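Local coordinates for NAD-dependent epimerase/dehydratase domain-containing protein (Ruegeria pomeroyi DSS-3, PDB 3IUS) that is of unknown function but, as a member of the NAD-dependent epimerase/dehydratase family with a Rossmann-type fold, probably binds a nicotinamide dinucleotide, at residues 8-13 with 66-71; 96-101 with 144-149; 198-203 with 261-266. One frame throughout, in Å; residues are numbered along the deposited sequence.

Contact 1. Residues 8-13 with 66-71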
loop_
_atom_site.group_PDB
_atom_site.type_symbol
_atom_site.label_atom_id
_atom_site.label_comp_id
_atom_site.label_asym_id
_atom_site.label_seq_id
_atom_site.Cartn_x
_atom_site.Cartn_y
_atom_site.Cartn_z
ATOM N N LEU A 8 -4.413 -17.690 5.709
ATOM C CA LEU A 8 -4.669 -16.383 5.136
ATOM C C LEU A 8 -5.028 -16.487 3.658
ATOM O O LEU A 8 -4.295 -17.087 2.873
ATOM C CB LEU A 8 -3.436 -15.490 5.298
ATOM C CG LEU A 8 -3.437 -14.162 4.534
ATOM C CD1 LEU A 8 -4.330 -13.145 5.219
ATOM C CD2 LEU A 8 -2.017 -13.623 4.400
ATOM N N LEU A 9 -6.160 -15.895 3.290
ATOM C CA LEU A 9 -6.539 -15.749 1.889
ATOM C C LEU A 9 -6.265 -14.312 1.447
ATOM O O LEU A 9 -6.787 -13.357 2.021
ATOM C CB LEU A 9 -8.009 -16.116 1.682
ATOM C CG LEU A 9 -8.608 -15.940 0.282
ATOM C CD1 LEU A 9 -7.742 -16.605 -0.782
ATOM C CD2 LEU A 9 -10.025 -16.480 0.243
ATOM N N SER A 10 -5.431 -14.169 0.424
ATOM C CA SER A 10 -4.951 -12.868 -0.002
ATOM C C SER A 10 -5.437 -12.590 -1.425
ATOM O O SER A 10 -4.975 -13.220 -2.379
ATOM C CB SER A 10 -3.420 -12.863 0.068
ATOM O OG SER A 10 -2.846 -11.713 -0.520
ATOM N N PHE A 11 -6.389 -11.668 -1.560
ATOM C CA PHE A 11 -6.944 -11.315 -2.866
ATOM C C PHE A 11 -6.043 -10.305 -3.552
ATOM O O PHE A 11 -5.723 -9.258 -2.982
ATOM C CB PHE A 11 -8.349 -10.722 -2.723
ATOM C CG PHE A 11 -9.373 -11.695 -2.228
ATOM C CD1 PHE A 11 -10.087 -12.485 -3.119
ATOM C CD2 PHE A 11 -9.633 -11.815 -0.875
ATOM C CE1 PHE A 11 -11.039 -13.382 -2.663
ATOM C CE2 PHE A 11 -10.579 -12.706 -0.412
ATOM C CZ PHE A 11 -11.278 -13.494 -1.306
ATOM N N GLY A 12 -5.650 -10.601 -4.783
ATOM C CA GLY A 12 -4.719 -9.745 -5.490
ATOM C C GLY A 12 -3.371 -9.795 -4.803
ATOM O O GLY A 12 -2.804 -8.766 -4.434
ATOM N N HIS A 13 -2.869 -11.012 -4.622
ATOM C CA HIS A 13 -1.593 -11.259 -3.962
ATOM C C HIS A 13 -0.438 -10.733 -4.808
ATOM O O HIS A 13 0.179 -11.485 -5.562
ATOM C CB HIS A 13 -1.421 -12.758 -3.749
ATOM C CG HIS A 13 -0.331 -13.117 -2.788
ATOM N ND1 HIS A 13 -0.504 -13.082 -1.420
ATOM C CD2 HIS A 13 0.937 -13.545 -2.996
ATOM C CE1 HIS A 13 0.615 -13.461 -0.828
ATOM N NE2 HIS A 13 1.505 -13.748 -1.761
ATOM N N HIS A 66 -7.868 -15.580 8.160
ATOM C CA HIS A 66 -7.449 -14.217 7.914
ATOM C C HIS A 66 -7.712 -13.866 6.456
ATOM O O HIS A 66 -7.474 -14.682 5.566
ATOM C CB HIS A 66 -5.960 -14.058 8.227
ATOM C CG HIS A 66 -5.621 -14.222 9.677
ATOM N ND1 HIS A 66 -5.722 -15.429 10.337
ATOM C CD2 HIS A 66 -5.169 -13.332 10.592
ATOM C CE1 HIS A 66 -5.357 -15.273 11.596
ATOM N NE2 HIS A 66 -5.021 -14.009 11.780
ATOM N N LEU A 67 -8.215 -12.655 6.229
ATOM C CA LEU A 67 -8.415 -12.115 4.885
ATOM C C LEU A 67 -7.546 -10.886 4.653
ATOM O O LEU A 67 -7.481 -9.993 5.495
ATOM C CB LEU A 67 -9.879 -11.718 4.690
ATOM C CG LEU A 67 -10.791 -12.509 3.760
ATOM C CD1 LEU A 67 -10.528 -14.002 3.849
ATOM C CD2 LEU A 67 -12.258 -12.175 4.048
ATOM N N LEU A 68 -6.878 -10.839 3.506
ATOM C CA LEU A 68 -6.159 -9.639 3.098
ATOM C C LEU A 68 -6.640 -9.220 1.708
ATOM O O LEU A 68 -6.834 -10.064 0.832
ATOM C CB LEU A 68 -4.650 -9.882 3.100
ATOM C CG LEU A 68 -3.789 -8.703 2.629
ATOM C CD1 LEU A 68 -3.878 -7.529 3.607
ATOM C CD2 LEU A 68 -2.336 -9.123 2.423
ATOM N N ILE A 69 -6.844 -7.922 1.512
ATOM C CA ILE A 69 -7.362 -7.407 0.245
ATOM C C ILE A 69 -6.447 -6.349 -0.351
ATOM O O ILE A 69 -6.310 -5.264 0.209
ATOM C CB ILE A 69 -8.746 -6.765 0.435
ATOM C CG1 ILE A 69 -9.672 -7.697 1.221
ATOM C CG2 ILE A 69 -9.340 -6.355 -0.908
ATOM C CD1 ILE A 69 -10.120 -8.905 0.456
ATOM N N SER A 70 -5.833 -6.664 -1.489
ATOM C CA SER A 70 -4.972 -5.723 -2.203
ATOM C C SER A 70 -5.642 -5.223 -3.482
ATOM O O SER A 70 -5.061 -4.437 -4.229
ATOM C CB SER A 70 -3.635 -6.385 -2.575
ATOM O OG SER A 70 -2.882 -6.757 -1.435
ATOM N N THR A 71 -6.861 -5.684 -3.732
ATOM C CA THR A 71 -7.542 -5.409 -4.995
ATOM C C THR A 71 -8.044 -3.968 -5.077
ATOM O O THR A 71 -8.783 -3.520 -4.210
ATOM C CB THR A 71 -8.728 -6.368 -5.204
ATOM O OG1 THR A 71 -9.689 -6.175 -4.157
ATOM C CG2 THR A 71 -8.252 -7.810 -5.180
HETATM O O HOH W 1 -3.776 -9.246 -0.892
HETATM O O HOH W 2 -0.403 -7.182 -2.721
#

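Contact 2. Residues 96-101 with 144-149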
loop_
_atom_site.group_PDB
_atom_site.type_symbol
_atom_site.label_atom_id
_atom_site.label_comp_id
_atom_site.label_asym_id
_atom_site.label_seq_id
_atom_site.Cartn_x
_atom_site.Cartn_y
_atom_site.Cartn_z
ATOM N N ARG A 96 -10.479 -14.106 12.229
ATOM C CA ARG A 96 -9.857 -13.440 13.364
ATOM C C ARG A 96 -9.425 -12.037 12.967
ATOM O O ARG A 96 -9.266 -11.156 13.809
ATOM C CB ARG A 96 -8.650 -14.234 13.866
ATOM C CG ARG A 96 -7.780 -13.467 14.850
ATOM C CD ARG A 96 -6.640 -14.318 15.381
ATOM N NE ARG A 96 -5.728 -13.547 16.220
ATOM C CZ ARG A 96 -6.003 -13.161 17.461
ATOM N NH1 ARG A 96 -7.172 -13.465 18.006
ATOM N NH2 ARG A 96 -5.113 -12.465 18.154
ATOM N N TRP A 97 -9.246 -11.828 11.669
ATOM C CA TRP A 97 -8.670 -10.584 11.207
ATOM C C TRP A 97 -8.916 -10.420 9.718
ATOM O O TRP A 97 -8.777 -11.371 8.953
ATOM C CB TRP A 97 -7.175 -10.614 11.501
ATOM C CG TRP A 97 -6.389 -9.405 11.094
ATOM C CD1 TRP A 97 -6.073 -8.329 11.875
ATOM C CD2 TRP A 97 -5.769 -9.173 9.823
ATOM N NE1 TRP A 97 -5.305 -7.434 11.160
ATOM C CE2 TRP A 97 -5.111 -7.929 9.897
ATOM C CE3 TRP A 97 -5.716 -9.892 8.628
ATOM C CZ2 TRP A 97 -4.399 -7.392 8.821
ATOM C CZ3 TRP A 97 -5.014 -9.354 7.557
ATOM C CH2 TRP A 97 -4.365 -8.119 7.665
ATOM N N VAL A 98 -9.320 -9.217 9.329
ATOM C CA VAL A 98 -9.446 -8.858 7.924
ATOM C C VAL A 98 -8.726 -7.540 7.688
ATOM O O VAL A 98 -8.929 -6.575 8.420
ATOM C CB VAL A 98 -10.920 -8.713 7.507
ATOM C CG1 VAL A 98 -11.017 -8.139 6.098
ATOM C CG2 VAL A 98 -11.652 -10.057 7.623
ATOM N N GLY A 99 -7.873 -7.490 6.672
ATOM C CA GLY A 99 -7.175 -6.260 6.372
ATOM C C GLY A 99 -7.503 -5.758 4.979
ATOM O O GLY A 99 -7.335 -6.487 4.003
ATOM N N TYR A 100 -7.998 -4.528 4.891
ATOM C CA TYR A 100 -8.199 -3.887 3.599
ATOM C C TYR A 100 -7.087 -2.889 3.353
ATOM O O TYR A 100 -6.885 -1.971 4.146
ATOM C CB TYR A 100 -9.558 -3.182 3.515
ATOM C CG TYR A 100 -9.730 -2.430 2.212
ATOM C CD1 TYR A 100 -9.878 -3.114 1.010
ATOM C CD2 TYR A 100 -9.720 -1.041 2.178
ATOM C CE1 TYR A 100 -10.014 -2.441 -0.188
ATOM C CE2 TYR A 100 -9.859 -0.359 0.987
ATOM C CZ TYR A 100 -10.012 -1.064 -0.194
ATOM O OH TYR A 100 -10.145 -0.392 -1.384
ATOM N N LEU A 101 -6.356 -3.068 2.257
ATOM C CA LEU A 101 -5.332 -2.106 1.892
ATOM C C LEU A 101 -5.955 -0.942 1.123
ATOM O O LEU A 101 -6.513 -1.121 0.034
ATOM C CB LEU A 101 -4.209 -2.765 1.090
ATOM C CG LEU A 101 -3.468 -3.912 1.795
ATOM C CD1 LEU A 101 -2.312 -4.418 0.935
ATOM C CD2 LEU A 101 -2.971 -3.492 3.176
ATOM N N LEU A 144 -17.430 -8.003 11.180
ATOM C CA LEU A 144 -16.172 -8.314 10.517
ATOM C C LEU A 144 -15.017 -7.652 11.275
ATOM O O LEU A 144 -15.083 -6.462 11.590
ATOM C CB LEU A 144 -16.224 -7.821 9.069
ATOM C CG LEU A 144 -15.286 -8.461 8.048
ATOM C CD1 LEU A 144 -15.613 -9.937 7.849
ATOM C CD2 LEU A 144 -15.391 -7.713 6.732
ATOM N N PRO A 145 -13.957 -8.422 11.583
ATOM C CA PRO A 145 -12.780 -7.899 12.290
ATOM C C PRO A 145 -11.939 -7.066 11.335
ATOM O O PRO A 145 -10.791 -7.417 11.070
ATOM C CB PRO A 145 -11.997 -9.161 12.675
ATOM C CG PRO A 145 -12.844 -10.333 12.247
ATOM C CD PRO A 145 -13.795 -9.839 11.218
ATOM N N LEU A 146 -12.518 -5.982 10.829
ATOM C CA LEU A 146 -11.913 -5.197 9.756
ATOM C C LEU A 146 -10.848 -4.225 10.243
ATOM O O LEU A 146 -10.998 -3.583 11.280
ATOM C CB LEU A 146 -12.995 -4.415 9.003
ATOM C CG LEU A 146 -12.457 -3.483 7.918
ATOM C CD1 LEU A 146 -11.921 -4.292 6.733
ATOM C CD2 LEU A 146 -13.520 -2.493 7.483
ATOM N N HIS A 147 -9.777 -4.105 9.463
ATOM C CA HIS A 147 -8.723 -3.150 9.734
ATOM C C HIS A 147 -8.419 -2.532 8.398
ATOM O O HIS A 147 -8.298 -3.248 7.411
ATOM C CB HIS A 147 -7.482 -3.851 10.294
ATOM C CG HIS A 147 -7.760 -4.657 11.527
ATOM N ND1 HIS A 147 -8.433 -5.859 11.490
ATOM C CD2 HIS A 147 -7.473 -4.424 12.829
ATOM C CE1 HIS A 147 -8.549 -6.333 12.719
ATOM N NE2 HIS A 147 -7.973 -5.484 13.550
ATOM N N VAL A 148 -8.351 -1.207 8.367
ATOM C CA VAL A 148 -8.051 -0.486 7.139
ATOM C C VAL A 148 -6.655 0.100 7.226
ATOM O O VAL A 148 -6.303 0.753 8.210
ATOM C CB VAL A 148 -9.065 0.647 6.889
ATOM C CG1 VAL A 148 -8.590 1.546 5.742
ATOM C CG2 VAL A 148 -10.452 0.070 6.600
ATOM N N PHE A 149 -5.869 -0.115 6.176
ATOM C CA PHE A 149 -4.503 0.373 6.134
ATOM C C PHE A 149 -4.362 1.317 4.965
ATOM O O PHE A 149 -4.421 0.894 3.817
ATOM C CB PHE A 149 -3.521 -0.798 5.998
ATOM C CG PHE A 149 -3.608 -1.788 7.123
ATOM C CD1 PHE A 149 -2.836 -1.628 8.262
ATOM C CD2 PHE A 149 -4.475 -2.869 7.045
ATOM C CE1 PHE A 149 -2.926 -2.530 9.307
ATOM C CE2 PHE A 149 -4.564 -3.777 8.084
ATOM C CZ PHE A 149 -3.785 -3.605 9.212
#

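Contact 3. Residues 198-203 with 261-266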
loop_
_atom_site.group_PDB
_atom_site.type_symbol
_atom_site.label_atom_id
_atom_site.label_comp_id
_atom_site.label_asym_id
_atom_site.label_seq_id
_atom_site.Cartn_x
_atom_site.Cartn_y
_atom_site.Cartn_z
ATOM N N ARG A 198 -2.253 -8.093 17.105
ATOM C CA ARG A 198 -3.113 -7.318 17.998
ATOM C C ARG A 198 -4.354 -6.791 17.269
ATOM O O ARG A 198 -4.451 -5.594 16.995
ATOM C CB ARG A 198 -2.353 -6.124 18.592
ATOM C CG ARG A 198 -1.093 -6.448 19.385
ATOM C CD ARG A 198 -0.491 -5.157 19.946
ATOM N NE ARG A 198 0.873 -5.329 20.445
ATOM C CZ ARG A 198 1.657 -4.332 20.853
ATOM N NH1 ARG A 198 1.217 -3.080 20.827
ATOM N NH2 ARG A 198 2.886 -4.586 21.290
ATOM N N PRO A 199 -5.314 -7.677 16.961
ATOM C CA PRO A 199 -6.529 -7.248 16.256
ATOM C C PRO A 199 -7.360 -6.216 17.026
ATOM O O PRO A 199 -7.517 -6.309 18.246
ATOM C CB PRO A 199 -7.315 -8.549 16.084
ATOM C CG PRO A 199 -6.288 -9.631 16.166
ATOM C CD PRO A 199 -5.272 -9.138 17.150
ATOM N N ASP A 200 -7.897 -5.247 16.296
ATOM C CA ASP A 200 -8.678 -4.160 16.868
ATOM C C ASP A 200 -9.778 -3.781 15.876
ATOM O O ASP A 200 -9.677 -2.779 15.174
ATOM C CB ASP A 200 -7.766 -2.969 17.173
ATOM C CG ASP A 200 -8.470 -1.855 17.936
ATOM O OD1 ASP A 200 -9.544 -2.100 18.525
ATOM O OD2 ASP A 200 -7.933 -0.729 17.959
ATOM N N PRO A 201 -10.835 -4.602 15.808
ATOM C CA PRO A 201 -11.889 -4.464 14.796
ATOM C C PRO A 201 -12.363 -3.030 14.602
ATOM O O PRO A 201 -12.765 -2.376 15.563
ATOM C CB PRO A 201 -13.013 -5.335 15.359
ATOM C CG PRO A 201 -12.283 -6.416 16.065
ATOM C CD PRO A 201 -11.095 -5.740 16.707
ATOM N N GLY A 202 -12.296 -2.552 13.362
ATOM C CA GLY A 202 -12.739 -1.211 13.021
ATOM C C GLY A 202 -11.627 -0.179 12.905
ATOM O O GLY A 202 -11.854 0.929 12.423
ATOM N N ALA A 203 -10.423 -0.542 13.334
ATOM C CA ALA A 203 -9.316 0.403 13.388
ATOM C C ALA A 203 -8.852 0.788 11.991
ATOM O O ALA A 203 -8.899 -0.025 11.081
ATOM C CB ALA A 203 -8.162 -0.174 14.180
ATOM N N LYS A 261 2.684 3.065 15.516
ATOM C CA LYS A 261 3.777 3.026 16.478
ATOM C C LYS A 261 3.232 2.771 17.883
ATOM O O LYS A 261 3.656 1.841 18.561
ATOM C CB LYS A 261 4.562 4.336 16.449
ATOM C CG LYS A 261 5.319 4.593 15.144
ATOM C CD LYS A 261 5.881 5.999 15.145
ATOM C CE LYS A 261 6.614 6.354 13.847
ATOM N NZ LYS A 261 6.854 7.820 13.809
ATOM N N GLU A 262 2.279 3.594 18.297
ATOM C CA GLU A 262 1.782 3.580 19.671
ATOM C C GLU A 262 0.827 2.437 19.973
ATOM O O GLU A 262 0.798 1.923 21.096
ATOM C CB GLU A 262 1.104 4.915 19.994
ATOM C CG GLU A 262 2.062 6.093 20.056
ATOM C CD GLU A 262 1.336 7.423 20.165
ATOM O OE1 GLU A 262 0.374 7.515 20.952
ATOM O OE2 GLU A 262 1.722 8.371 19.457
ATOM N N GLU A 263 0.034 2.045 18.983
ATOM C CA GLU A 263 -0.960 1.002 19.197
ATOM C C GLU A 263 -0.436 -0.373 18.794
ATOM O O GLU A 263 -0.686 -1.353 19.485
ATOM C CB GLU A 263 -2.265 1.328 18.462
ATOM C CG GLU A 263 -2.922 2.625 18.923
ATOM C CD GLU A 263 -4.309 2.837 18.333
ATOM O OE1 GLU A 263 -4.802 1.945 17.611
ATOM O OE2 GLU A 263 -4.909 3.905 18.592
ATOM N N LEU A 264 0.305 -0.439 17.687
ATOM C CA LEU A 264 0.772 -1.722 17.162
ATOM C C LEU A 264 2.193 -2.087 17.583
ATOM O O LEU A 264 2.622 -3.221 17.384
ATOM C CB LEU A 264 0.682 -1.753 15.631
ATOM C CG LEU A 264 -0.690 -1.566 14.990
ATOM C CD1 LEU A 264 -0.615 -1.804 13.486
ATOM C CD2 LEU A 264 -1.742 -2.464 15.641
ATOM N N GLY A 265 2.931 -1.122 18.126
ATOM C CA GLY A 265 4.292 -1.369 18.564
ATOM C C GLY A 265 5.297 -1.439 17.430
ATOM O O GLY A 265 6.418 -1.922 17.609
ATOM N N VAL A 266 4.903 -0.959 16.257
ATOM C CA VAL A 266 5.788 -0.984 15.098
ATOM C C VAL A 266 6.914 0.034 15.218
ATOM O O VAL A 266 6.699 1.174 15.622
ATOM C CB VAL A 266 5.010 -0.725 13.790
ATOM C CG1 VAL A 266 5.972 -0.359 12.654
ATOM C CG2 VAL A 266 4.170 -1.940 13.429
HETATM O O HOH W 3 2.619 -0.432 21.723
HETATM O O HOH W 4 -5.504 -0.561 17.451
#

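Contact 1. Residues 8-13 with 66-71
Two neighbouring parallel strands of the Rossmann-type sheet meet here, 8-11 beside 66-69, and both run out into loops at their C-terminal ends. Four backbone hydrogen bonds join them. Leu-9 N gives its hydrogen to His-66 O at 2.9 Å, Leu-68 N gives to Leu-9 O, Phe-11 N to Leu-68 O, and Ser-70 N closes the series on Phe-11 O at 3.0 Å. All four bonds are nearly straight.

Apolar side chains suit both faces, which are buried. On the face of Leu-8 and Leu-68, Leu-8 CD1 lies 3.5 Å from His-66 CB and also meets Leu-68 CB. On the other face the Phe-11 ring, its CG anti to the carbonyl carbon (chi1 -67°), lies alongside Ile-69, with Phe-11 CD2 a tight 3.2 Å from Ile-69 CD1, while its edge meets Leu-67 CG. A broad, flat phenylalanine fits between sheet and helix 79-90, which covers it through Val-80 and Leu-84. An alanine in place of Phe-11 would lose the ring's contacts with Ile-69, Leu-67 and the helix, and would probably loosen the packing between sheet and helix.

Beyond the strands, Gly-12 turns with positive phi, and a CB there would crowd Thr-71 CG2. It is the first glycine of a GxGxxA-like pattern, consistent with a dinucleotide-binding loop. At the same end Ser-10 OG and His-13 ND1 share a hydrogen bond in the imidazole plane, and one water joins Ser-10 OG, Ser-70 OG and Phe-11 O, donating to this carbonyl oxygen at 2.9 Å.

Contact 2. Residues 96-101 with 144-149
Strands 97-103 and 146-155, linked through helix 126-140, form a beta-alpha-beta crossover of the Rossmann-type sheet and pair here in parallel. Val-98 N donates to Pro-145 O, Tyr-100 N to His-147 O and Phe-149 N to Tyr-100 O. Trp-97 holds CG anti to its backbone N (chi1 -180°), and its indole lies over one face of the imidazole in an offset stack, the five-membered ring 4.2 Å from the His-147 ring between centroids and the planes 24° apart. Trp-97 CD1 comes closest, 3.3 Å from His-147 CE1.

His-147 instead has CG anti to the carbonyl carbon, beside its own backbone N (chi1 -56°), which turns the ND1 edge toward Val-98 O. His-147 ND1 donates to Val-98 O at 3.2 Å from above the carbonyl plane, with the oxygen in the ring plane. His-147 N donates to Val-98 O at 2.8 Å, nearly along the C=O axis but with a bent N-H. With NE2 bonded to Asp-200 N, the imidazole is fixed at both nitrogens. Since Asp-200 N is a donor, NE2 probably carries no proton and the ring is likely to be neutral.

Phe-149 repeats the torsion of His-147, and its ring meets Trp-97 tip to tip: Phe-149 CE2 lies 3.7 Å from Trp-97 CZ2, while Gly-99 CA sits at the phenyl edge. Glycine suits that position, since a CB would run into the indole and crowd Phe-149. On the opposite face Val-98 spreads its methyls, CG1 to Leu-146 CD1 and CG2 to Leu-144 CD1, both at 4.0 Å.

Helix 185-197 covers the aromatic face, where Trp-97 NE1 donates to Ser-195 OG. Helix 126-140 packs on the other, with Trp-138 stacked on Tyr-100, and strand 66-69 flanks strand 97-103.

Contact 3. Residues 198-203 with 261-266
Arg-198, just past the end of helix 185-197, contributes the most buried surface to this surface contact, followed by Leu-264 and Glu-263 from the C-terminal end of the helix that begins at 258 and the residues that follow. CG of Arg-198 is anti to the carbonyl carbon (chi1 -58°), and from there the chain runs extended to NE, long enough to carry the guanidinium across. Arg-198 NH1 donates to Glu-263 O at 2.9 Å. The bond is bent, 138° at the hydrogen, and the donor stands above the carbonyl plane, although the oxygen lies close to the plane of the guanidinium.

Leu-264 meets the same group with its backbone: Leu-264 O lies over the centre of one guanidinium face, 3.7 Å above the plane. Its side chain turns to the interior, against Val-191 and Ala-194 of helix 185-197 and against Tyr-205, where a leucine suits the buried surroundings. Gly-265 follows with positive phi, easy for glycine, and a CB on it would press on Arg-198 NH2.

Glu-263 extends its side chain the other way, toward Asp-200. OE1 of Glu-263 and OD2 of Asp-200 stay 4.1 Å apart, their carboxylates turned 55° to each other, and a water donates to both, 2.5 Å from Asp-200 OD2 and 2.6 Å from Glu-263 OE1. Asp-200 also opens the type II turn to Ala-203, in which Gly-202 has positive phi.

A second water accepts from NH1 and donates to Glu-262 O. Across this contact the arginine meets backbone carbonyls rather than a carboxylate, and its charge would probably offset their partial negative charge. The water that donates to both acids probably eases the repulsion between them, and their closeness may raise the pKa of one.

From the N terminus, the first strand meets strand 66-69 in contact 1, closing a loop that holds strands 30-35 and 49-53. The chain then passes through helix 79-90 to strand 97-103, and contact 2 closes the next loop, round helix 126-140. Contact 3 closes last, joining the turn after helix 185-197 to the end of the helix that begins at 258. The three follow in series, neither nesting nor crossing. Contacts 1 and 2 share one sheet, joined by Leu-67 O with Gly-99 N and Ile-69 N with Gly-99 O. Leu-146 O with Gly-202 N ties contact 2 to contact 3, while contacts 1 and 3 do not touch.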